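Local coordinates for regulatory protein MarR (PDB 3U2R) that probably binds DNA as a transcription factor of the MarR family, through a helix-turn-helix fold, at residues Q125-E128 / R129-G132. Numbering follows the deposited sequence.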
ATOM      1  N   GLN A 125      -0.789 -14.205 -11.615  1.00 42.00           N
ATOM      2  CA  GLN A 125       0.312 -13.858 -10.709  1.00 41.52           C
ATOM      3  C   GLN A 125       1.040 -12.628 -11.193  1.00 47.21           C
ATOM      4  O   GLN A 125       1.499 -11.834 -10.395  1.00 46.27           O
ATOM      5  CB  GLN A 125       1.300 -14.974 -10.523  1.00 42.36           C
ATOM      6  CG  GLN A 125       0.687 -16.122  -9.749  1.00 52.14           C
ATOM      7  CD  GLN A 125       1.466 -17.410  -9.748  1.00 83.31           C
ATOM      8  OE1 GLN A 125       0.879 -18.465  -9.503  1.00 84.02           O
ATOM      9  NE2 GLN A 125       2.797 -17.383  -9.941  1.00 81.29           N
ATOM     10  N   CYS A 126       1.200 -12.509 -12.483  1.00 44.48           N
ATOM     11  CA  CYS A 126       1.772 -11.326 -13.073  1.00 47.03           C
ATOM     12  C   CYS A 126       0.922 -10.061 -12.712  1.00 44.60           C
ATOM     13  O   CYS A 126       1.509  -9.050 -12.358  1.00 41.26           O
ATOM     14  CB  CYS A 126       1.919 -11.544 -14.573  1.00 50.87           C
ATOM     15  SG  CYS A 126       1.683 -10.109 -15.593  1.00 55.27           S
ATOM     16  N   HIS A 127      -0.423 -10.146 -12.697  1.00 41.45           N
ATOM     17  CA  HIS A 127      -1.268  -9.008 -12.340  1.00 40.80           C
ATOM     18  C   HIS A 127      -1.176  -8.720 -10.867  1.00 42.88           C
ATOM     19  O   HIS A 127      -1.144  -7.559 -10.485  1.00 41.44           O
ATOM     20  CB  HIS A 127      -2.732  -9.204 -12.740  1.00 43.35           C
ATOM     21  CG  HIS A 127      -2.966  -9.291 -14.227  1.00 49.02           C
ATOM     22  ND1 HIS A 127      -2.304  -8.445 -15.141  1.00 51.33           N
ATOM     23  CD2 HIS A 127      -3.906  -9.989 -14.911  1.00 50.37           C
ATOM     24  CE1 HIS A 127      -2.730  -8.820 -16.327  1.00 49.84           C
ATOM     25  NE2 HIS A 127      -3.744  -9.677 -16.235  1.00 50.13           N
ATOM     26  N   GLU A 128      -1.013  -9.745 -10.039  1.00 39.01           N
ATOM     27  CA  GLU A 128      -0.785  -9.547  -8.606  1.00 37.71           C
ATOM     28  C   GLU A 128       0.583  -8.837  -8.352  1.00 44.67           C
ATOM     29  O   GLU A 128       0.640  -7.840  -7.607  1.00 42.86           O
ATOM     30  CB  GLU A 128      -0.861 -10.862  -7.874  1.00 40.74           C
ATOM     31  CG  GLU A 128      -2.280 -11.432  -7.847  1.00 43.92           C
ATOM     32  CD  GLU A 128      -2.296 -12.869  -7.371  1.00 51.76           C
ATOM     33  OE1 GLU A 128      -1.262 -13.285  -6.824  1.00 51.80           O
ATOM     34  OE2 GLU A 128      -3.371 -13.501  -7.360  1.00 66.81           O
ATOM     35  N   ARG A 129       1.653  -9.233  -9.094  1.00 42.26           N
ATOM     36  CA  ARG A 129       2.979  -8.588  -8.917  1.00 39.34           C
ATOM     37  C   ARG A 129       2.949  -7.169  -9.392  1.00 44.13           C
ATOM     38  O   ARG A 129       3.563  -6.316  -8.761  1.00 46.38           O
ATOM     39  CB  ARG A 129       4.039  -9.371  -9.621  1.00 39.15           C
ATOM     40  CG  ARG A 129       4.210 -10.816  -8.987  1.00 36.51           C
ATOM     41  CD  ARG A 129       5.580 -11.361  -9.325  1.00 40.04           C
ATOM     42  NE  ARG A 129       5.743 -11.503 -10.759  1.00 53.66           N
ATOM     43  CZ  ARG A 129       5.195 -12.471 -11.507  1.00 73.80           C
ATOM     44  NH1 ARG A 129       4.443 -13.410 -10.946  1.00 58.33           N
ATOM     45  NH2 ARG A 129       5.392 -12.497 -12.828  1.00 62.86           N
ATOM     46  N   GLN A 130       2.168  -6.876 -10.428  1.00 40.49           N
ATOM     47  CA  GLN A 130       2.014  -5.492 -10.945  1.00 38.55           C
ATOM     48  C   GLN A 130       1.427  -4.597  -9.917  1.00 40.85           C
ATOM     49  O   GLN A 130       1.944  -3.519  -9.686  1.00 39.67           O
ATOM     50  CB  GLN A 130       1.091  -5.470 -12.154  1.00 39.20           C
ATOM     51  CG  GLN A 130       1.721  -6.033 -13.420  1.00 45.74           C
ATOM     52  CD  GLN A 130       0.804  -5.961 -14.608  1.00 53.82           C
ATOM     53  OE1 GLN A 130      -0.402  -6.146 -14.510  1.00 41.94           O
ATOM     54  NE2 GLN A 130       1.364  -5.831 -15.790  1.00 48.25           N
ATOM     55  N   LEU A 131       0.307  -5.042  -9.318  1.00 38.88           N
ATOM     56  CA  LEU A 131      -0.433  -4.281  -8.318  1.00 37.43           C
ATOM     57  C   LEU A 131       0.394  -4.049  -7.060  1.00 39.96           C
ATOM     58  O   LEU A 131       0.446  -2.928  -6.545  1.00 35.63           O
ATOM     59  CB  LEU A 131      -1.743  -4.942  -7.995  1.00 37.47           C
ATOM     60  CG  LEU A 131      -2.748  -4.976  -9.189  1.00 39.15           C
ATOM     61  CD1 LEU A 131      -3.827  -6.006  -8.927  1.00 41.89           C
ATOM     62  CD2 LEU A 131      -3.340  -3.620  -9.474  1.00 38.41           C
ATOM     63  N   GLY A 132       1.117  -5.071  -6.647  1.00 40.82           N
ATOM     64  CA  GLY A 132       2.040  -4.972  -5.528  1.00 41.65           C
ATOM     65  C   GLY A 132       3.141  -3.960  -5.741  1.00 41.56           C
ATOM     66  O   GLY A 132       3.379  -3.096  -4.889  1.00 40.33           O
TER
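Arg129, Gln130, Leu131 and Gly132 each donate their backbone N-H to the carbonyl four residues earlier, on Gln125, Cys126, His127 and Glu128, giving an unbroken run of alpha-helical bonds within helix 110-148. Over this backbone His127 and Gln130 run side by side, three residues apart, and are joined by a hydrogen bond from His127 ND1 to Gln130 OE1 of 3.0 Å. The bond is almost straight at the hydrogen (177°), and the oxygen lies at the edge of the imidazole, in its plane; the donor, by contrast, stands above the amide plane, off the oxygen lone pairs. Gln130 reaches the ring with CG beside its own backbone N (chi1 -74°) and an extended chain, a course that brings CG within 3.2 Å of Cys126 O. The other end of its amide is also engaged, NE2 donating to Met31 O and Glu35 OE2 of helix 18-40. A leucine in place of Gln130 would probably leave His127 ND1 without its acceptor and Met31 O without this donor.

Arg129 takes another path. Bent at chi3 (-62°), its chain folds back along the preceding turn, laying one guanidinium face over Cys126 CA, with NH1 3.5 Å from Gln125 CB. Cys126 itself packs on Ile34 and Ile38 of helix 18-40, while His127 and Leu131 meet Thr17 and Glu141 of a second subunit. With both ends of its amide engaged, Gln130 is probably fixed in rotation, its carbonyl oxygen favouring a proton on ND1 and its amide nitrogen tying helix 110-148 to helix 18-40.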